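PDB 5NPY: flagellar basal body protein from Helicobacter pylori, which probably builds part of the flagellar hook, the curved extracellular joint that passes torque from the rotary motor to the filament. Local coordinates for residues W96-T108 against G134-G146. Sequence-based numbering, arbitrary orientation.
Sequences WFVIGPNKNGEMT and GYLVTPEGYYVYG
Tyr145 sets its ring beside the chain where strand 97-100 runs into the loop before Met107. Its CE1 comes to 3.4 Å from Gly100 N, and Gly100, having no side chain, lets the Tyr145 OH lie 3.8 Å from its CA. With chi1 at -76°, CG stands anti to the carbonyl carbon, which carries the ring along the neighbouring strand, while Met107 CE adds an apolar touch at CD2. Ile99 serves the other side of the strand: its CD1 packs 3.7 Å from Tyr142 CB and also meets the methyl of Thr138, a branched aliphatic filling a corner between a turn and an aromatic. Tyr143 and Lys103 meet farther out, where Lys103 CB sits over one ring face, 3.6 Å from the centroid, and CG makes a second CH-pi contact with Tyr135. Lysine suits this rim because its aliphatic carbons do the touching while the poorly ordered chain leads its amine away. Antiparallel pairing fixes this register: Tyr145 N gives a nearly straight bond (169°) to Val98 O, and Gly100 and Tyr143 exchange two more. Within the hook-protein D1 domain, strand 97-100 lies between strands 121-123 and 143-148, with Ile99 touching Phe121 and Val98 resting on Leu508 of strand 499-509.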
loop_
_atom_site.group_PDB
_atom_site.type_symbol
_atom_site.label_atom_id
_atom_site.label_comp_id
_atom_site.label_asym_id
_atom_site.label_seq_id
_atom_site.Cartn_x
_atom_site.Cartn_y
_atom_site.Cartn_z
ATOM N N TRP A 96 -35.890 24.809 -0.402
ATOM C CA TRP A 96 -35.758 25.574 -1.631
ATOM C C TRP A 96 -34.373 25.402 -2.217
ATOM O O TRP A 96 -33.384 25.336 -1.482
ATOM C CB TRP A 96 -35.990 27.064 -1.385
ATOM C CG TRP A 96 -37.280 27.344 -0.698
ATOM C CD1 TRP A 96 -37.522 27.338 0.646
ATOM C CD2 TRP A 96 -38.515 27.657 -1.328
ATOM N NE1 TRP A 96 -38.839 27.631 0.890
ATOM C CE2 TRP A 96 -39.469 27.831 -0.308
ATOM C CE3 TRP A 96 -38.909 27.807 -2.658
ATOM C CZ2 TRP A 96 -40.787 28.154 -0.579
ATOM C CZ3 TRP A 96 -40.220 28.128 -2.924
ATOM C CH2 TRP A 96 -41.143 28.296 -1.889
ATOM N N PHE A 97 -34.314 25.339 -3.544
ATOM C CA PHE A 97 -33.074 25.629 -4.242
ATOM C C PHE A 97 -32.701 27.084 -3.996
ATOM O O PHE A 97 -33.559 27.921 -3.703
ATOM C CB PHE A 97 -33.219 25.355 -5.745
ATOM C CG PHE A 97 -33.384 23.891 -6.084
ATOM C CD1 PHE A 97 -32.503 22.946 -5.584
ATOM C CD2 PHE A 97 -34.431 23.461 -6.885
ATOM C CE1 PHE A 97 -32.651 21.605 -5.883
ATOM C CE2 PHE A 97 -34.586 22.114 -7.190
ATOM C CZ PHE A 97 -33.699 21.186 -6.686
ATOM N N VAL A 98 -31.408 27.383 -4.099
ATOM C CA VAL A 98 -30.894 28.733 -3.886
ATOM C C VAL A 98 -30.209 29.198 -5.152
ATOM O O VAL A 98 -29.400 28.461 -5.726
ATOM C CB VAL A 98 -29.895 28.799 -2.726
ATOM C CG1 VAL A 98 -29.811 30.223 -2.249
ATOM C CG2 VAL A 98 -30.276 27.816 -1.637
ATOM N N ILE A 99 -30.521 30.421 -5.574
ATOM C CA ILE A 99 -29.957 31.011 -6.783
ATOM C C ILE A 99 -29.731 32.503 -6.570
ATOM O O ILE A 99 -30.238 33.107 -5.624
ATOM C CB ILE A 99 -30.852 30.804 -8.015
ATOM C CG1 ILE A 99 -32.122 31.622 -7.862
ATOM C CG2 ILE A 99 -31.169 29.323 -8.224
ATOM C CD1 ILE A 99 -33.016 31.468 -9.032
ATOM N N GLY A 100 -28.982 33.099 -7.491
ATOM C CA GLY A 100 -28.616 34.491 -7.399
ATOM C C GLY A 100 -28.079 35.014 -8.714
ATOM O O GLY A 100 -27.683 34.247 -9.598
ATOM N N PRO A 101 -28.048 36.341 -8.863
ATOM C CA PRO A 101 -27.689 36.952 -10.152
ATOM C C PRO A 101 -26.202 37.160 -10.420
ATOM O O PRO A 101 -25.861 37.599 -11.529
ATOM C CB PRO A 101 -28.398 38.313 -10.069
ATOM C CG PRO A 101 -28.334 38.655 -8.620
ATOM C CD PRO A 101 -28.511 37.343 -7.885
ATOM N N ASN A 102 -25.315 36.856 -9.468
ATOM C CA ASN A 102 -23.909 37.240 -9.553
ATOM C C ASN A 102 -23.047 35.985 -9.505
ATOM O O ASN A 102 -23.032 35.274 -8.495
ATOM C CB ASN A 102 -23.556 38.220 -8.423
ATOM C CG ASN A 102 -22.055 38.489 -8.286
ATOM O OD1 ASN A 102 -21.210 37.792 -8.838
ATOM N ND2 ASN A 102 -21.727 39.536 -7.534
ATOM N N LYS A 103 -22.331 35.723 -10.598
ATOM C CA LYS A 103 -21.281 34.711 -10.626
ATOM C C LYS A 103 -20.023 35.284 -10.000
ATOM O O LYS A 103 -19.499 36.286 -10.496
ATOM C CB LYS A 103 -21.010 34.267 -12.061
ATOM C CG LYS A 103 -19.603 33.804 -12.347
ATOM C CD LYS A 103 -19.173 34.297 -13.721
ATOM C CE LYS A 103 -19.290 35.814 -13.787
ATOM N NZ LYS A 103 -19.119 36.374 -15.153
ATOM N N ASN A 104 -19.539 34.607 -8.950
ATOM C CA ASN A 104 -18.517 34.990 -7.970
ATOM C C ASN A 104 -19.197 35.444 -6.681
ATOM O O ASN A 104 -18.564 36.047 -5.809
ATOM C CB ASN A 104 -17.463 35.992 -8.506
ATOM C CG ASN A 104 -17.974 37.445 -8.660
ATOM O OD1 ASN A 104 -18.669 37.995 -7.803
ATOM N ND2 ASN A 104 -17.611 38.062 -9.782
ATOM N N GLY A 105 -20.498 35.155 -6.548
ATOM C CA GLY A 105 -21.219 35.483 -5.337
ATOM C C GLY A 105 -21.087 34.451 -4.228
ATOM O O GLY A 105 -20.569 33.358 -4.428
ATOM N N GLU A 106 -21.552 34.761 -3.034
ATOM C CA GLU A 106 -21.530 33.849 -1.897
ATOM C C GLU A 106 -22.557 34.131 -0.786
ATOM O O GLU A 106 -22.918 35.230 -0.548
ATOM C CB GLU A 106 -20.122 33.732 -1.313
ATOM C CG GLU A 106 -19.670 34.906 -0.472
ATOM C CD GLU A 106 -18.293 34.721 0.123
ATOM O OE1 GLU A 106 -17.355 34.426 -0.618
ATOM O OE2 GLU A 106 -18.161 34.880 1.335
ATOM N N MET A 107 -22.996 33.112 -0.080
ATOM C CA MET A 107 -23.958 33.284 0.992
ATOM C C MET A 107 -23.546 32.362 2.121
ATOM O O MET A 107 -23.245 31.211 1.898
ATOM C CB MET A 107 -25.371 32.946 0.501
ATOM C CG MET A 107 -26.512 33.242 1.465
ATOM S SD MET A 107 -28.170 32.711 0.946
ATOM C CE MET A 107 -27.787 31.688 -0.426
ATOM N N THR A 108 -23.532 32.877 3.329
ATOM C CA THR A 108 -23.133 32.119 4.464
ATOM C C THR A 108 -24.316 32.001 5.356
ATOM O O THR A 108 -24.971 32.964 5.602
ATOM C CB THR A 108 -22.020 32.826 5.217
ATOM O OG1 THR A 108 -20.886 32.957 4.381
ATOM C CG2 THR A 108 -21.623 32.063 6.414
ATOM N N GLY A 134 -19.819 26.410 -18.301
ATOM C CA GLY A 134 -20.071 25.340 -17.359
ATOM C C GLY A 134 -20.631 25.762 -16.022
ATOM O O GLY A 134 -20.490 25.017 -15.048
ATOM N N TYR A 135 -21.253 26.937 -15.930
ATOM C CA TYR A 135 -21.943 27.351 -14.711
ATOM C C TYR A 135 -23.375 26.843 -14.747
ATOM O O TYR A 135 -24.026 26.885 -15.793
ATOM C CB TYR A 135 -21.945 28.876 -14.551
ATOM C CG TYR A 135 -20.679 29.466 -13.965
ATOM C CD1 TYR A 135 -19.645 29.909 -14.784
ATOM C CD2 TYR A 135 -20.519 29.584 -12.595
ATOM C CE1 TYR A 135 -18.485 30.447 -14.245
ATOM C CE2 TYR A 135 -19.364 30.118 -12.047
ATOM C CZ TYR A 135 -18.352 30.547 -12.874
ATOM O OH TYR A 135 -17.210 31.072 -12.319
ATOM N N LEU A 136 -23.860 26.359 -13.604
ATOM C CA LEU A 136 -25.263 25.968 -13.495
ATOM C C LEU A 136 -26.133 27.216 -13.437
ATOM O O LEU A 136 -25.887 28.118 -12.633
ATOM C CB LEU A 136 -25.507 25.105 -12.255
ATOM C CG LEU A 136 -24.622 23.885 -11.995
ATOM C CD1 LEU A 136 -25.311 22.945 -11.024
ATOM C CD2 LEU A 136 -24.268 23.165 -13.290
ATOM N N VAL A 137 -27.148 27.271 -14.302
ATOM C CA VAL A 137 -28.005 28.442 -14.435
ATOM C C VAL A 137 -29.444 27.989 -14.611
ATOM O O VAL A 137 -29.712 26.907 -15.144
ATOM C CB VAL A 137 -27.593 29.336 -15.625
ATOM C CG1 VAL A 137 -26.255 30.028 -15.352
ATOM C CG2 VAL A 137 -27.570 28.510 -16.936
ATOM N N THR A 138 -30.366 28.830 -14.150
ATOM C CA THR A 138 -31.791 28.701 -14.432
ATOM C C THR A 138 -32.046 29.182 -15.865
ATOM O O THR A 138 -31.126 29.588 -16.587
ATOM C CB THR A 138 -32.580 29.481 -13.382
ATOM O OG1 THR A 138 -32.321 30.883 -13.527
ATOM C CG2 THR A 138 -32.164 29.047 -11.995
ATOM N N PRO A 139 -33.292 29.117 -16.355
ATOM C CA PRO A 139 -33.559 29.707 -17.681
ATOM C C PRO A 139 -33.469 31.234 -17.705
ATOM O O PRO A 139 -33.260 31.805 -18.782
ATOM C CB PRO A 139 -34.976 29.215 -18.014
ATOM C CG PRO A 139 -35.173 28.004 -17.160
ATOM C CD PRO A 139 -34.433 28.306 -15.892
ATOM N N GLU A 140 -33.607 31.909 -16.563
ATOM C CA GLU A 140 -33.477 33.361 -16.488
ATOM C C GLU A 140 -32.037 33.811 -16.301
ATOM O O GLU A 140 -31.800 35.009 -16.110
ATOM C CB GLU A 140 -34.319 33.928 -15.338
ATOM C CG GLU A 140 -35.782 33.520 -15.335
ATOM C CD GLU A 140 -36.002 32.085 -14.869
ATOM O OE1 GLU A 140 -36.524 31.277 -15.677
ATOM O OE2 GLU A 140 -35.643 31.773 -13.703
ATOM N N GLY A 141 -31.082 32.882 -16.305
ATOM C CA GLY A 141 -29.682 33.214 -16.134
ATOM C C GLY A 141 -29.197 33.351 -14.706
ATOM O O GLY A 141 -28.075 33.817 -14.503
ATOM N N TYR A 142 -29.995 32.975 -13.710
ATOM C CA TYR A 142 -29.527 33.004 -12.329
ATOM C C TYR A 142 -28.689 31.765 -12.024
ATOM O O TYR A 142 -28.993 30.661 -12.483
ATOM C CB TYR A 142 -30.704 33.092 -11.351
ATOM C CG TYR A 142 -31.433 34.424 -11.356
ATOM C CD1 TYR A 142 -30.825 35.576 -10.864
ATOM C CD2 TYR A 142 -32.735 34.527 -11.841
ATOM C CE1 TYR A 142 -31.488 36.792 -10.864
ATOM C CE2 TYR A 142 -33.406 35.744 -11.847
ATOM C CZ TYR A 142 -32.776 36.870 -11.358
ATOM O OH TYR A 142 -33.437 38.073 -11.355
ATOM N N TYR A 143 -27.637 31.955 -11.235
ATOM C CA TYR A 143 -26.723 30.869 -10.917
ATOM C C TYR A 143 -27.246 30.051 -9.749
ATOM O O TYR A 143 -27.884 30.577 -8.839
ATOM C CB TYR A 143 -25.336 31.416 -10.577
ATOM C CG TYR A 143 -24.768 32.205 -11.717
ATOM C CD1 TYR A 143 -24.427 31.586 -12.902
ATOM C CD2 TYR A 143 -24.633 33.573 -11.636
ATOM C CE1 TYR A 143 -23.930 32.304 -13.961
ATOM C CE2 TYR A 143 -24.152 34.299 -12.697
ATOM C CZ TYR A 143 -23.791 33.659 -13.849
ATOM O OH TYR A 143 -23.295 34.389 -14.896
ATOM N N VAL A 144 -26.946 28.755 -9.781
ATOM C CA VAL A 144 -27.328 27.821 -8.726
ATOM C C VAL A 144 -26.262 27.834 -7.632
ATOM O O VAL A 144 -25.084 27.561 -7.897
ATOM C CB VAL A 144 -27.514 26.413 -9.300
ATOM C CG1 VAL A 144 -28.002 25.455 -8.220
ATOM C CG2 VAL A 144 -28.474 26.467 -10.484
ATOM N N TYR A 145 -26.671 28.137 -6.399
ATOM C CA TYR A 145 -25.745 28.174 -5.268
ATOM C C TYR A 145 -25.666 26.823 -4.574
ATOM O O TYR A 145 -26.687 26.147 -4.371
ATOM C CB TYR A 145 -26.148 29.236 -4.236
ATOM C CG TYR A 145 -25.825 30.644 -4.658
ATOM C CD1 TYR A 145 -26.137 31.068 -5.943
ATOM C CD2 TYR A 145 -25.218 31.554 -3.786
ATOM C CE1 TYR A 145 -25.853 32.329 -6.369
ATOM C CE2 TYR A 145 -24.931 32.857 -4.214
ATOM C CZ TYR A 145 -25.261 33.224 -5.520
ATOM O OH TYR A 145 -25.019 34.470 -6.046
ATOM N N GLY A 146 -24.447 26.460 -4.183
ATOM C CA GLY A 146 -24.191 25.267 -3.410
ATOM C C GLY A 146 -22.816 25.315 -2.790
ATOM O O GLY A 146 -22.147 26.352 -2.793
#